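Local coordinates for protein glutamine cyclotransferase (Xanthomonas campestris, PDB 3MBR) that probably cyclises N-terminal glutamine residues of peptides to pyroglutamate and folds as a beta-propeller that binds a calcium ion, at residues N151-L162 with N165-I175. The protein carries 1 engineered substitution. Sequence-based numbering, arbitrary orientation.
Sequences NLNELEWVNGEL and NVWLTSRIARI. With CA (calcium ion), chain B.
Asn153 and Asn165 join their side-chain amides by one fairly straight bond, Asn165 ND2 to Asn153 OD1 at 2.8 Å. OD1 lies in the plane of the Asn165 amide, and the two amide planes are 31° apart. Asn153 CG sits between its backbone N and carbonyl carbon (chi1 72°), which brings OD1 to Asn165. Trp167 NE1 reaches Asn151 OD1 at 3.2 Å, a bent bond at the ring edge.

Among backbone atoms, Asn165 N donates to Glu154 O at 2.8 Å. Leu162 and Ile175 form an antiparallel hydrogen-bonded pair, with Leu162 N to Ile175 O at 3.0 Å. A water bridges Asn151 O and Leu168 N.

Glu161 and Arg174 make a salt bridge. Arg174 NH1 donates to both carboxylate oxygens of Glu161, each through its syn lone pair. Glu161 OE2, 3.0 Å from Arg174 NH1, lies in the guanidinium plane; OE1 is tilted from it. Arg174 NH2 also hydrogen-bonds Gln7 OE1.

Leu152 CD2 packs on Val166 CG2 at 4.0 Å.

Calcium is bound by Glu154 OE1, Leu155 O, Glu156 OE2 and a water; Leu26 O and Ile209 O complete the site. Strands 152-158, 161-166 and 171-175 are consecutive in one four-stranded propeller blade, completed by strand 182-187. Strand 152-158 is its inner edge, at the central calcium.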
loop_
_atom_site.group_PDB
_atom_site.type_symbol
_atom_site.label_atom_id
_atom_site.label_comp_id
_atom_site.label_asym_id
_atom_site.label_seq_id
_atom_site.Cartn_x
_atom_site.Cartn_y
_atom_site.Cartn_z
ATOM N N ASN A 151 9.446 -2.809 8.713
ATOM C CA ASN A 151 8.078 -3.333 8.816
ATOM C C ASN A 151 7.094 -2.341 8.278
ATOM O O ASN A 151 6.019 -2.184 8.818
ATOM C CB ASN A 151 7.695 -3.734 10.268
ATOM C CG ASN A 151 8.149 -5.091 10.599
ATOM O OD1 ASN A 151 7.379 -6.082 10.483
ATOM N ND2 ASN A 151 9.360 -5.186 11.043
ATOM N N LEU A 152 7.280 -2.020 7.016
ATOM C CA LEU A 152 6.379 -1.078 6.296
ATOM C C LEU A 152 5.455 -1.822 5.359
ATOM O O LEU A 152 5.936 -2.377 4.303
ATOM C CB LEU A 152 7.194 -0.087 5.570
ATOM C CG LEU A 152 8.158 0.747 6.387
ATOM C CD1 LEU A 152 9.025 1.720 5.598
ATOM C CD2 LEU A 152 7.563 1.519 7.643
ATOM N N ASN A 153 4.244 -2.164 5.797
ATOM C CA ASN A 153 3.490 -3.222 5.118
ATOM C C ASN A 153 2.673 -2.540 3.946
ATOM O O ASN A 153 2.009 -3.290 3.154
ATOM C CB ASN A 153 2.508 -4.058 6.062
ATOM C CG ASN A 153 1.259 -3.236 6.509
ATOM O OD1 ASN A 153 1.249 -2.052 6.432
ATOM N ND2 ASN A 153 0.230 -3.874 6.967
ATOM N N GLU A 154 2.648 -1.178 3.825
ATOM C CA GLU A 154 1.951 -0.574 2.669
ATOM C C GLU A 154 2.525 0.779 2.384
ATOM O O GLU A 154 2.928 1.501 3.328
ATOM C CB GLU A 154 0.440 -0.468 3.028
ATOM C CG GLU A 154 -0.460 0.328 2.052
ATOM C CD GLU A 154 -0.579 -0.150 0.594
ATOM O OE1 GLU A 154 -1.509 0.307 -0.113
ATOM O OE2 GLU A 154 0.358 -0.880 0.128
ATOM N N LEU A 155 2.559 1.140 1.091
ATOM C CA LEU A 155 3.099 2.446 0.659
ATOM C C LEU A 155 2.097 3.172 -0.210
ATOM O O LEU A 155 1.233 2.515 -0.893
ATOM C CB LEU A 155 4.319 2.196 -0.256
ATOM C CG LEU A 155 5.542 1.534 0.445
ATOM C CD1 LEU A 155 6.668 1.345 -0.589
ATOM C CD2 LEU A 155 6.043 2.300 1.631
ATOM N N GLU A 156 2.235 4.501 -0.261
ATOM C CA GLU A 156 1.474 5.242 -1.249
ATOM C C GLU A 156 2.214 6.565 -1.468
ATOM O O GLU A 156 2.549 7.265 -0.483
ATOM C CB GLU A 156 0.066 5.516 -0.734
ATOM C CG GLU A 156 -0.839 6.177 -1.805
ATOM C CD GLU A 156 -1.094 5.310 -3.019
ATOM O OE1 GLU A 156 -1.773 5.856 -3.924
ATOM O OE2 GLU A 156 -0.734 4.105 -3.057
ATOM N N TRP A 157 2.403 6.966 -2.705
ATOM C CA TRP A 157 3.007 8.235 -3.036
ATOM C C TRP A 157 1.985 9.323 -3.013
ATOM O O TRP A 157 0.948 9.191 -3.702
ATOM C CB TRP A 157 3.626 8.184 -4.446
ATOM C CG TRP A 157 4.525 9.340 -4.704
ATOM C CD1 TRP A 157 4.190 10.515 -5.302
ATOM C CD2 TRP A 157 5.885 9.427 -4.336
ATOM N NE1 TRP A 157 5.317 11.362 -5.364
ATOM C CE2 TRP A 157 6.358 10.713 -4.770
ATOM C CE3 TRP A 157 6.771 8.557 -3.713
ATOM C CZ2 TRP A 157 7.695 11.102 -4.645
ATOM C CZ3 TRP A 157 8.145 8.984 -3.569
ATOM C CH2 TRP A 157 8.547 10.235 -4.030
ATOM N N VAL A 158 2.203 10.398 -2.245
ATOM C CA VAL A 158 1.165 11.479 -2.122
ATOM C C VAL A 158 1.896 12.798 -2.162
ATOM O O VAL A 158 2.652 13.122 -1.257
ATOM C CB VAL A 158 0.440 11.334 -0.779
ATOM C CG1 VAL A 158 -0.636 12.430 -0.647
ATOM C CG2 VAL A 158 -0.243 9.970 -0.630
ATOM N N ASN A 159 1.655 13.551 -3.227
ATOM C CA ASN A 159 2.210 14.959 -3.318
ATOM C C ASN A 159 3.698 15.052 -2.968
ATOM O O ASN A 159 4.112 15.874 -2.132
ATOM C CB ASN A 159 1.439 15.880 -2.368
ATOM C CG ASN A 159 -0.051 15.989 -2.714
ATOM O OD1 ASN A 159 -0.896 16.082 -1.802
ATOM N ND2 ASN A 159 -0.394 15.897 -4.008
ATOM N N GLY A 160 4.512 14.219 -3.573
ATOM C CA GLY A 160 5.930 14.320 -3.437
ATOM C C GLY A 160 6.493 13.690 -2.229
ATOM O O GLY A 160 7.688 13.866 -1.965
ATOM N N GLU A 161 5.647 12.995 -1.459
ATOM C CA GLU A 161 6.120 12.342 -0.248
ATOM C C GLU A 161 5.699 10.892 -0.303
ATOM O O GLU A 161 4.757 10.525 -1.028
ATOM C CB GLU A 161 5.482 12.967 0.992
ATOM C CG GLU A 161 6.068 14.346 1.220
ATOM C CD GLU A 161 5.496 15.080 2.402
ATOM O OE1 GLU A 161 6.261 15.644 3.158
ATOM O OE2 GLU A 161 4.273 15.116 2.553
ATOM N N LEU A 162 6.397 10.084 0.471
ATOM C CA LEU A 162 6.042 8.664 0.560
ATOM C C LEU A 162 5.261 8.430 1.876
ATOM O O LEU A 162 5.795 8.756 2.956
ATOM C CB LEU A 162 7.317 7.805 0.465
ATOM C CG LEU A 162 7.215 6.294 0.583
ATOM C CD1 LEU A 162 6.387 5.803 -0.634
ATOM C CD2 LEU A 162 8.560 5.705 0.534
ATOM N N ASN A 165 2.687 2.677 5.865
ATOM C CA ASN A 165 2.100 2.147 7.109
ATOM C C ASN A 165 3.089 1.378 7.942
ATOM O O ASN A 165 3.856 0.574 7.387
ATOM C CB ASN A 165 0.955 1.184 6.770
ATOM C CG ASN A 165 0.104 0.863 7.967
ATOM O OD1 ASN A 165 -0.521 1.766 8.547
ATOM N ND2 ASN A 165 0.026 -0.424 8.340
ATOM N N VAL A 166 3.060 1.620 9.267
ATOM C CA VAL A 166 3.884 0.956 10.258
ATOM C C VAL A 166 2.819 0.177 11.160
ATOM O O VAL A 166 2.184 0.679 12.175
ATOM C CB VAL A 166 4.509 2.019 11.202
ATOM C CG1 VAL A 166 5.479 1.328 12.014
ATOM C CG2 VAL A 166 5.188 3.166 10.395
ATOM N N TRP A 167 2.509 -1.009 10.751
ATOM C CA TRP A 167 1.466 -1.743 11.410
ATOM C C TRP A 167 1.704 -2.009 12.832
ATOM O O TRP A 167 0.755 -2.217 13.536
ATOM C CB TRP A 167 1.193 -3.105 10.699
ATOM C CG TRP A 167 2.375 -4.181 10.832
ATOM C CD1 TRP A 167 3.523 -4.359 10.009
ATOM C CD2 TRP A 167 2.436 -5.243 11.832
ATOM N NE1 TRP A 167 4.262 -5.488 10.465
ATOM C CE2 TRP A 167 3.639 -5.985 11.604
ATOM C CE3 TRP A 167 1.625 -5.565 12.956
ATOM C CZ2 TRP A 167 3.976 -7.076 12.399
ATOM C CZ3 TRP A 167 1.983 -6.706 13.749
ATOM C CH2 TRP A 167 3.106 -7.391 13.483
ATOM N N LEU A 168 2.963 -2.114 13.271
ATOM C CA LEU A 168 3.075 -2.475 14.633
ATOM C C LEU A 168 2.863 -1.276 15.551
ATOM O O LEU A 168 2.670 -1.480 16.761
ATOM C CB LEU A 168 4.290 -3.328 14.976
ATOM C CG LEU A 168 5.509 -2.669 14.600
ATOM C CD1 LEU A 168 5.857 -1.966 15.842
ATOM C CD2 LEU A 168 6.489 -3.905 14.181
ATOM N N THR A 169 2.793 -0.077 14.978
ATOM C CA THR A 169 2.446 1.051 15.850
ATOM C C THR A 169 1.105 1.707 15.443
ATOM O O THR A 169 0.678 2.639 16.171
ATOM C CB THR A 169 3.487 2.195 15.814
ATOM O OG1 THR A 169 2.941 3.306 16.528
ATOM C CG2 THR A 169 3.636 2.662 14.475
ATOM N N SER A 170 0.420 1.155 14.413
ATOM C CA SER A 170 -0.893 1.750 13.854
ATOM C C SER A 170 -0.832 3.235 13.155
ATOM O O SER A 170 -1.816 3.975 12.785
ATOM C CB SER A 170 -1.995 1.653 14.950
ATOM O OG SER A 170 -2.135 0.254 15.286
ATOM N N ARG A 171 0.335 3.563 12.848
ATOM C CA ARG A 171 0.685 4.843 12.344
ATOM C C ARG A 171 1.045 4.776 10.908
ATOM O O ARG A 171 1.623 3.766 10.434
ATOM C CB ARG A 171 1.849 5.451 13.158
ATOM C CG ARG A 171 1.434 5.846 14.559
ATOM C CD ARG A 171 2.641 6.295 15.361
ATOM N NE ARG A 171 2.328 6.395 16.791
ATOM C CZ ARG A 171 2.821 7.236 17.658
ATOM N NH1 ARG A 171 3.686 8.210 17.285
ATOM N NH2 ARG A 171 2.393 7.104 18.915
ATOM N N ILE A 172 0.768 5.872 10.200
ATOM C CA ILE A 172 1.392 6.067 8.867
ATOM C C ILE A 172 2.489 7.077 9.042
ATOM O O ILE A 172 2.324 8.113 9.780
ATOM C CB ILE A 172 0.306 6.560 7.925
ATOM C CG1 ILE A 172 -0.757 5.394 7.752
ATOM C CG2 ILE A 172 0.924 7.045 6.580
ATOM C CD1 ILE A 172 -1.909 5.825 6.875
ATOM N N ALA A 173 3.656 6.816 8.482
ATOM C CA ALA A 173 4.754 7.761 8.427
ATOM C C ALA A 173 4.660 8.563 7.139
ATOM O O ALA A 173 4.515 7.959 6.058
ATOM C CB ALA A 173 6.040 6.969 8.413
ATOM N N ARG A 174 4.748 9.911 7.189
ATOM C CA ARG A 174 4.937 10.725 5.960
ATOM C C ARG A 174 6.433 10.923 5.860
ATOM O O ARG A 174 7.042 11.499 6.796
ATOM C CB ARG A 174 4.264 12.079 6.119
ATOM C CG ARG A 174 2.909 12.025 5.978
ATOM C CD ARG A 174 2.256 13.438 6.203
ATOM N NE ARG A 174 3.003 14.508 5.570
ATOM C CZ ARG A 174 3.383 15.734 6.028
ATOM N NH1 ARG A 174 4.139 16.473 5.230
ATOM N NH2 ARG A 174 3.033 16.330 7.196
ATOM N N ILE A 175 7.010 10.444 4.775
ATOM C CA ILE A 175 8.472 10.423 4.533
ATOM C C ILE A 175 8.899 11.402 3.453
ATOM O O ILE A 175 8.337 11.398 2.361
ATOM C CB ILE A 175 8.942 8.983 4.156
ATOM C CG1 ILE A 175 8.590 8.000 5.312
ATOM C CG2 ILE A 175 10.469 8.857 3.818
ATOM C CD1 ILE A 175 8.436 6.576 4.819
HETATM CA CA CA B . -1.020 1.981 -1.894
HETATM O O HOH W 1 5.425 -1.729 11.635
HETATM O O HOH W 2 0.205 0.907 -3.692
#